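Local coordinates for protein fumarate lyase (Mesorhizobium sp., PDB 3C8T) that is a largely helical member of the fumarate lyase superfamily that assembles as a tetramer, at residues A[57-69]-A[81-93]. Numbering follows the deposited sequence.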
ATOM      1  N   ALA A  57      30.220  31.522 -19.003  1.00 43.82           N
ATOM      2  CA  ALA A  57      31.504  31.679 -18.291  1.00 44.12           C
ATOM      3  C   ALA A  57      31.382  31.782 -16.777  1.00 44.39           C
ATOM      4  O   ALA A  57      32.189  31.191 -16.048  1.00 44.81           O
ATOM      5  CB  ALA A  57      32.321  32.872 -18.848  1.00 44.36           C
ATOM      6  N   ALA A  58      30.399  32.520 -16.276  1.00 44.14           N
ATOM      7  CA  ALA A  58      30.273  32.614 -14.813  1.00 44.65           C
ATOM      8  C   ALA A  58      30.007  31.220 -14.212  1.00 44.55           C
ATOM      9  O   ALA A  58      30.552  30.873 -13.161  1.00 44.16           O
ATOM     10  CB  ALA A  58      29.168  33.601 -14.409  1.00 44.04           C
ATOM     11  N   ALA A  59      29.156  30.432 -14.884  1.00 44.38           N
ATOM     12  CA  ALA A  59      28.843  29.070 -14.416  1.00 44.44           C
ATOM     13  C   ALA A  59      30.058  28.129 -14.402  1.00 44.48           C
ATOM     14  O   ALA A  59      30.144  27.287 -13.525  1.00 43.81           O
ATOM     15  CB  ALA A  59      27.693  28.466 -15.223  1.00 43.60           C
ATOM     16  N   ARG A  60      30.992  28.274 -15.355  1.00 45.27           N
ATOM     17  CA  ARG A  60      32.226  27.429 -15.352  1.00 46.56           C
ATOM     18  C   ARG A  60      32.996  27.592 -14.041  1.00 47.09           C
ATOM     19  O   ARG A  60      33.524  26.614 -13.502  1.00 47.21           O
ATOM     20  CB  ARG A  60      33.157  27.719 -16.534  1.00 46.15           C
ATOM     21  CG  ARG A  60      32.547  27.445 -17.895  1.00 47.72           C
ATOM     22  CD  ARG A  60      33.530  27.682 -19.009  1.00 49.04           C
ATOM     23  NE  ARG A  60      34.515  26.615 -19.108  1.00 50.73           N
ATOM     24  CZ  ARG A  60      35.676  26.714 -19.756  1.00 51.73           C
ATOM     25  NH1 ARG A  60      36.037  27.854 -20.340  1.00 50.00           N
ATOM     26  NH2 ARG A  60      36.489  25.667 -19.803  1.00 52.52           N
ATOM     27  N   THR A  61      33.003  28.817 -13.503  1.00 47.46           N
ATOM     28  CA  THR A  61      33.745  29.122 -12.271  1.00 48.10           C
ATOM     29  C   THR A  61      32.881  29.119 -11.008  1.00 48.71           C
ATOM     30  O   THR A  61      33.403  29.275  -9.905  1.00 48.29           O
ATOM     31  CB  THR A  61      34.547  30.470 -12.398  1.00 48.56           C
ATOM     32  OG1 THR A  61      33.668  31.542 -12.779  1.00 46.42           O
ATOM     33  CG2 THR A  61      35.660  30.350 -13.477  1.00 48.38           C
ATOM     34  N   PHE A  62      31.561  28.942 -11.173  1.00 49.38           N
ATOM     35  CA  PHE A  62      30.597  29.133 -10.065  1.00 49.53           C
ATOM     36  C   PHE A  62      30.600  27.971  -9.105  1.00 50.00           C
ATOM     37  O   PHE A  62      30.526  26.813  -9.521  1.00 50.51           O
ATOM     38  CB  PHE A  62      29.159  29.401 -10.581  1.00 49.37           C
ATOM     39  CG  PHE A  62      28.100  29.475  -9.489  1.00 49.19           C
ATOM     40  CD1 PHE A  62      28.172  30.422  -8.475  1.00 48.10           C
ATOM     41  CD2 PHE A  62      27.020  28.592  -9.488  1.00 49.32           C
ATOM     42  CE1 PHE A  62      27.205  30.471  -7.486  1.00 48.29           C
ATOM     43  CE2 PHE A  62      26.042  28.650  -8.496  1.00 48.21           C
ATOM     44  CZ  PHE A  62      26.134  29.584  -7.508  1.00 48.63           C
ATOM     45  N   ALA A  63      30.665  28.285  -7.815  1.00 50.10           N
ATOM     46  CA  ALA A  63      30.583  27.284  -6.777  1.00 50.77           C
ATOM     47  C   ALA A  63      29.548  27.737  -5.758  1.00 51.52           C
ATOM     48  O   ALA A  63      29.803  28.676  -5.002  1.00 51.28           O
ATOM     49  CB  ALA A  63      31.951  27.097  -6.100  1.00 50.92           C
ATOM     50  N   PRO A  64      28.387  27.042  -5.695  1.00 52.06           N
ATOM     51  CA  PRO A  64      27.300  27.472  -4.812  1.00 51.96           C
ATOM     52  C   PRO A  64      27.730  27.497  -3.356  1.00 51.90           C
ATOM     53  O   PRO A  64      28.614  26.743  -2.955  1.00 51.47           O
ATOM     54  CB  PRO A  64      26.237  26.399  -5.007  1.00 52.09           C
ATOM     55  CG  PRO A  64      27.000  25.202  -5.525  1.00 52.26           C
ATOM     56  CD  PRO A  64      28.060  25.792  -6.397  1.00 52.16           C
ATOM     57  N   GLU A  65      27.094  28.378  -2.591  1.00 51.79           N
ATOM     58  CA  GLU A  65      27.266  28.440  -1.165  1.00 52.13           C
ATOM     59  C   GLU A  65      26.143  27.619  -0.529  1.00 51.82           C
ATOM     60  O   GLU A  65      25.048  28.134  -0.277  1.00 51.74           O
ATOM     61  CB  GLU A  65      27.181  29.906  -0.752  1.00 52.48           C
ATOM     62  CG  GLU A  65      28.187  30.308   0.272  1.00 54.63           C
ATOM     63  CD  GLU A  65      28.533  31.779   0.169  1.00 58.58           C
ATOM     64  OE1 GLU A  65      28.864  32.243  -0.955  1.00 58.21           O
ATOM     65  OE2 GLU A  65      28.445  32.474   1.214  1.00 60.92           O
ATOM     66  N   MET A  66      26.414  26.332  -0.292  1.00 52.23           N
ATOM     67  CA  MET A  66      25.368  25.336   0.066  1.00 52.34           C
ATOM     68  C   MET A  66      24.595  25.571   1.372  1.00 52.52           C
ATOM     69  O   MET A  66      23.384  25.344   1.420  1.00 52.61           O
ATOM     70  CB  MET A  66      25.900  23.893   0.012  1.00 51.69           C
ATOM     71  CG  MET A  66      26.292  23.411  -1.405  1.00 51.81           C
ATOM     72  SD  MET A  66      24.978  23.284  -2.666  1.00 51.07           S
ATOM     73  CE  MET A  66      23.821  22.202  -1.784  1.00 47.61           C
ATOM     74  N   GLU A  67      25.282  26.017   2.417  1.00 52.59           N
ATOM     75  CA  GLU A  67      24.611  26.339   3.684  1.00 53.03           C
ATOM     76  C   GLU A  67      23.655  27.537   3.557  1.00 52.89           C
ATOM     77  O   GLU A  67      22.543  27.498   4.078  1.00 53.73           O
ATOM     78  CB  GLU A  67      25.655  26.549   4.822  1.00 53.28           C
ATOM     79  N   ARG A  68      24.086  28.577   2.833  1.00 52.99           N
ATOM     80  CA  ARG A  68      23.255  29.754   2.499  1.00 52.91           C
ATOM     81  C   ARG A  68      22.014  29.305   1.711  1.00 52.81           C
ATOM     82  O   ARG A  68      20.893  29.723   2.013  1.00 52.04           O
ATOM     83  CB  ARG A  68      24.074  30.756   1.682  1.00 52.64           C
ATOM     84  CG  ARG A  68      23.876  32.238   2.028  1.00 54.35           C
ATOM     85  CD  ARG A  68      24.965  33.113   1.354  1.00 53.76           C
ATOM     86  NE  ARG A  68      24.477  33.814   0.162  1.00 58.43           N
ATOM     87  CZ  ARG A  68      25.202  34.035  -0.941  1.00 62.20           C
ATOM     88  NH1 ARG A  68      26.456  33.588  -1.035  1.00 64.28           N
ATOM     89  NH2 ARG A  68      24.674  34.690  -1.973  1.00 63.85           N
ATOM     90  N   LEU A  69      22.229  28.424   0.721  1.00 53.04           N
ATOM     91  CA  LEU A  69      21.146  27.827  -0.067  1.00 52.44           C
ATOM     92  C   LEU A  69      20.127  27.101   0.797  1.00 52.08           C
ATOM     93  O   LEU A  69      18.915  27.325   0.662  1.00 51.51           O
ATOM     94  CB  LEU A  69      21.694  26.877  -1.137  1.00 52.62           C
ATOM     95  CG  LEU A  69      21.872  27.421  -2.559  1.00 52.30           C
ATOM     96  CD1 LEU A  69      22.212  26.317  -3.559  1.00 50.47           C
ATOM     97  CD2 LEU A  69      20.612  28.159  -2.999  1.00 52.43           C
ATOM     98  N   LEU A  81      15.164  29.992  -6.713  1.00 36.47           N
ATOM     99  CA  LEU A  81      15.365  31.433  -6.791  1.00 37.99           C
ATOM    100  C   LEU A  81      16.569  31.902  -5.979  1.00 37.42           C
ATOM    101  O   LEU A  81      17.280  32.756  -6.459  1.00 38.01           O
ATOM    102  CB  LEU A  81      14.061  32.233  -6.520  1.00 38.42           C
ATOM    103  CG  LEU A  81      12.981  32.014  -7.610  1.00 40.23           C
ATOM    104  CD1 LEU A  81      11.648  32.684  -7.257  1.00 40.56           C
ATOM    105  CD2 LEU A  81      13.416  32.479  -8.991  1.00 40.17           C
ATOM    106  N   PRO A  82      16.815  31.331  -4.772  1.00 37.29           N
ATOM    107  CA  PRO A  82      18.082  31.592  -4.096  1.00 37.46           C
ATOM    108  C   PRO A  82      19.295  31.156  -4.923  1.00 37.97           C
ATOM    109  O   PRO A  82      20.278  31.913  -5.025  1.00 38.64           O
ATOM    110  CB  PRO A  82      17.974  30.748  -2.813  1.00 37.60           C
ATOM    111  CG  PRO A  82      16.558  30.555  -2.587  1.00 36.67           C
ATOM    112  CD  PRO A  82      15.943  30.470  -3.939  1.00 37.27           C
ATOM    113  N   LEU A  83      19.244  29.971  -5.531  1.00 37.27           N
ATOM    114  CA  LEU A  83      20.346  29.591  -6.407  1.00 37.62           C
ATOM    115  C   LEU A  83      20.543  30.601  -7.576  1.00 38.00           C
ATOM    116  O   LEU A  83      21.691  30.947  -7.932  1.00 38.34           O
ATOM    117  CB  LEU A  83      20.204  28.146  -6.917  1.00 37.20           C
ATOM    118  CG  LEU A  83      21.102  27.857  -8.133  1.00 37.55           C
ATOM    119  CD1 LEU A  83      22.577  27.774  -7.740  1.00 35.37           C
ATOM    120  CD2 LEU A  83      20.628  26.592  -8.854  1.00 39.48           C
ATOM    121  N   VAL A  84      19.440  31.087  -8.159  1.00 37.92           N
ATOM    122  CA  VAL A  84      19.540  32.084  -9.254  1.00 38.17           C
ATOM    123  C   VAL A  84      20.178  33.397  -8.740  1.00 38.85           C
ATOM    124  O   VAL A  84      20.977  34.012  -9.432  1.00 37.46           O
ATOM    125  CB  VAL A  84      18.159  32.321  -9.977  1.00 37.78           C
ATOM    126  CG1 VAL A  84      18.197  33.534 -10.892  1.00 36.52           C
ATOM    127  CG2 VAL A  84      17.777  31.093 -10.766  1.00 37.29           C
ATOM    128  N   GLU A  85      19.832  33.786  -7.507  1.00 40.57           N
ATOM    129  CA  GLU A  85      20.399  34.968  -6.887  1.00 43.03           C
ATOM    130  C   GLU A  85      21.923  34.798  -6.733  1.00 42.17           C
ATOM    131  O   GLU A  85      22.679  35.691  -7.098  1.00 42.97           O
ATOM    132  CB  GLU A  85      19.724  35.248  -5.540  1.00 42.89           C
ATOM    133  CG  GLU A  85      18.246  35.743  -5.630  1.00 46.86           C
ATOM    134  CD  GLU A  85      17.464  35.565  -4.293  1.00 48.38           C
ATOM    135  OE1 GLU A  85      16.203  35.339  -4.320  1.00 53.16           O
ATOM    136  OE2 GLU A  85      18.120  35.637  -3.207  1.00 55.67           O
ATOM    137  N   GLN A  86      22.375  33.653  -6.220  1.00 41.05           N
ATOM    138  CA  GLN A  86      23.816  33.431  -6.059  1.00 40.31           C
ATOM    139  C   GLN A  86      24.487  33.451  -7.437  1.00 40.38           C
ATOM    140  O   GLN A  86      25.503  34.098  -7.641  1.00 40.28           O
ATOM    141  CB  GLN A  86      24.109  32.124  -5.311  1.00 40.03           C
ATOM    142  CG  GLN A  86      23.679  32.076  -3.820  1.00 38.89           C
ATOM    143  CD  GLN A  86      24.265  30.867  -3.099  1.00 39.49           C
ATOM    144  OE1 GLN A  86      25.295  30.339  -3.525  1.00 40.14           O
ATOM    145  NE2 GLN A  86      23.631  30.433  -1.996  1.00 35.60           N
ATOM    146  N   LEU A  87      23.896  32.779  -8.411  1.00 40.70           N
ATOM    147  CA  LEU A  87      24.484  32.791  -9.755  1.00 40.83           C
ATOM    148  C   LEU A  87      24.456  34.174 -10.424  1.00 41.44           C
ATOM    149  O   LEU A  87      25.359  34.530 -11.206  1.00 41.88           O
ATOM    150  CB  LEU A  87      23.810  31.748 -10.643  1.00 40.43           C
ATOM    151  CG  LEU A  87      24.472  31.454 -11.985  1.00 41.61           C
ATOM    152  CD1 LEU A  87      26.009  31.296 -11.877  1.00 43.83           C
ATOM    153  CD2 LEU A  87      23.857  30.223 -12.624  1.00 44.53           C
ATOM    154  N   SER A  88      23.411  34.953 -10.151  1.00 41.66           N
ATOM    155  CA  SER A  88      23.331  36.286 -10.723  1.00 42.49           C
ATOM    156  C   SER A  88      24.486  37.171 -10.180  1.00 42.74           C
ATOM    157  O   SER A  88      25.207  37.812 -10.959  1.00 42.39           O
ATOM    158  CB  SER A  88      21.963  36.914 -10.453  1.00 42.39           C
ATOM    159  OG  SER A  88      21.961  38.291 -10.806  1.00 45.07           O
ATOM    160  N   ALA A  89      24.641  37.174  -8.859  1.00 43.22           N
ATOM    161  CA  ALA A  89      25.693  37.910  -8.167  1.00 44.50           C
ATOM    162  C   ALA A  89      27.066  37.589  -8.753  1.00 45.19           C
ATOM    163  O   ALA A  89      27.865  38.487  -9.015  1.00 45.45           O
ATOM    164  CB  ALA A  89      25.671  37.572  -6.684  1.00 44.05           C
ATOM    165  N   HIS A  90      27.315  36.310  -8.993  1.00 45.50           N
ATOM    166  CA  HIS A  90      28.585  35.866  -9.519  1.00 45.72           C
ATOM    167  C   HIS A  90      28.825  36.308 -10.961  1.00 46.16           C
ATOM    168  O   HIS A  90      29.968  36.549 -11.334  1.00 45.47           O
ATOM    169  CB  HIS A  90      28.648  34.345  -9.426  1.00 46.54           C
ATOM    170  CG  HIS A  90      29.929  33.755  -9.914  1.00 47.30           C
ATOM    171  ND1 HIS A  90      30.994  33.505  -9.077  1.00 48.02           N
ATOM    172  CD2 HIS A  90      30.305  33.332 -11.143  1.00 48.30           C
ATOM    173  CE1 HIS A  90      31.979  32.967  -9.772  1.00 51.02           C
ATOM    174  NE2 HIS A  90      31.588  32.854 -11.031  1.00 50.90           N
ATOM    175  N   ALA A  91      27.763  36.403 -11.767  1.00 46.15           N
ATOM    176  CA  ALA A  91      27.905  36.693 -13.209  1.00 46.60           C
ATOM    177  C   ALA A  91      27.970  38.189 -13.559  1.00 47.18           C
ATOM    178  O   ALA A  91      28.195  38.544 -14.726  1.00 47.77           O
ATOM    179  CB  ALA A  91      26.784  36.021 -14.015  1.00 45.91           C
ATOM    180  N   GLY A  92      27.722  39.052 -12.573  1.00 47.04           N
ATOM    181  CA  GLY A  92      27.630  40.483 -12.824  1.00 47.60           C
ATOM    182  C   GLY A  92      26.435  40.875 -13.664  1.00 47.81           C
ATOM    183  O   GLY A  92      25.331  40.400 -13.427  1.00 47.98           O
ATOM    184  N   GLU A  93      26.652  41.748 -14.639  1.00 48.20           N
ATOM    185  CA  GLU A  93      25.550  42.288 -15.450  1.00 49.15           C
ATOM    186  C   GLU A  93      24.789  41.251 -16.287  1.00 48.69           C
ATOM    187  O   GLU A  93      23.561  41.326 -16.408  1.00 48.69           O
ATOM    188  CB  GLU A  93      26.033  43.427 -16.348  1.00 49.40           C
ATOM    189  CG  GLU A  93      26.099  44.775 -15.622  1.00 52.53           C
ATOM    190  CD  GLU A  93      24.715  45.311 -15.271  1.00 55.97           C
ATOM    191  OE1 GLU A  93      23.930  45.600 -16.220  1.00 56.53           O
ATOM    192  OE2 GLU A  93      24.421  45.441 -14.049  1.00 58.06           O
TER
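Phe62 and His90 both hold CG opposite the backbone N (chi1 174° for Phe62), which brings their rings together edge-to-face: the edge of Phe62 points at the imidazole face, with planes 60° apart. Leu87 CD1 sits over one face of the Phe62 ring, 4.0 Å from its centroid in a CH-pi contact, while Leu83 CD1 meets the ring edge at CE2 (3.7 Å). The imidazole is anchored in its own plane by a hydrogen bond between His90 NE2 and Thr61 OG1 (3.0 Å), and Phe62 CA covers one of its faces. Beside it, Ala58 CB and Ala91 CB approach to 3.4 Å, tight for two methyl carbons, where 57-61, the end of helix 49-61, crosses 81-91 steeply.

The contact joins three successive helices near one end of the elongated, mostly helical chain: the end of 49-61, the start of 66-76, and 80-91; Leu83 also touches Cys30 of helix 23-43. Gln86, its chain extended beyond CG, grips the backbone of Glu65, the N-cap residue of helix 66-76, twice with its amide. Glu65 N donates to a lone pair of Gln86 OE1 (2.8 Å, nearly straight at 170°), and Gln86 NE2 returns a bond to Glu65 O (3.2 Å), which also accepts from Leu69 N. The Arg68 guanidinium stacks nearly parallel on this amide, its NH1 held by a salt bridge to Glu65 OE1 (2.8 Å). Leu69 CG lies against Gln86 NE2, and Leu69 CD2 packs on Pro82 CB at 3.7 Å.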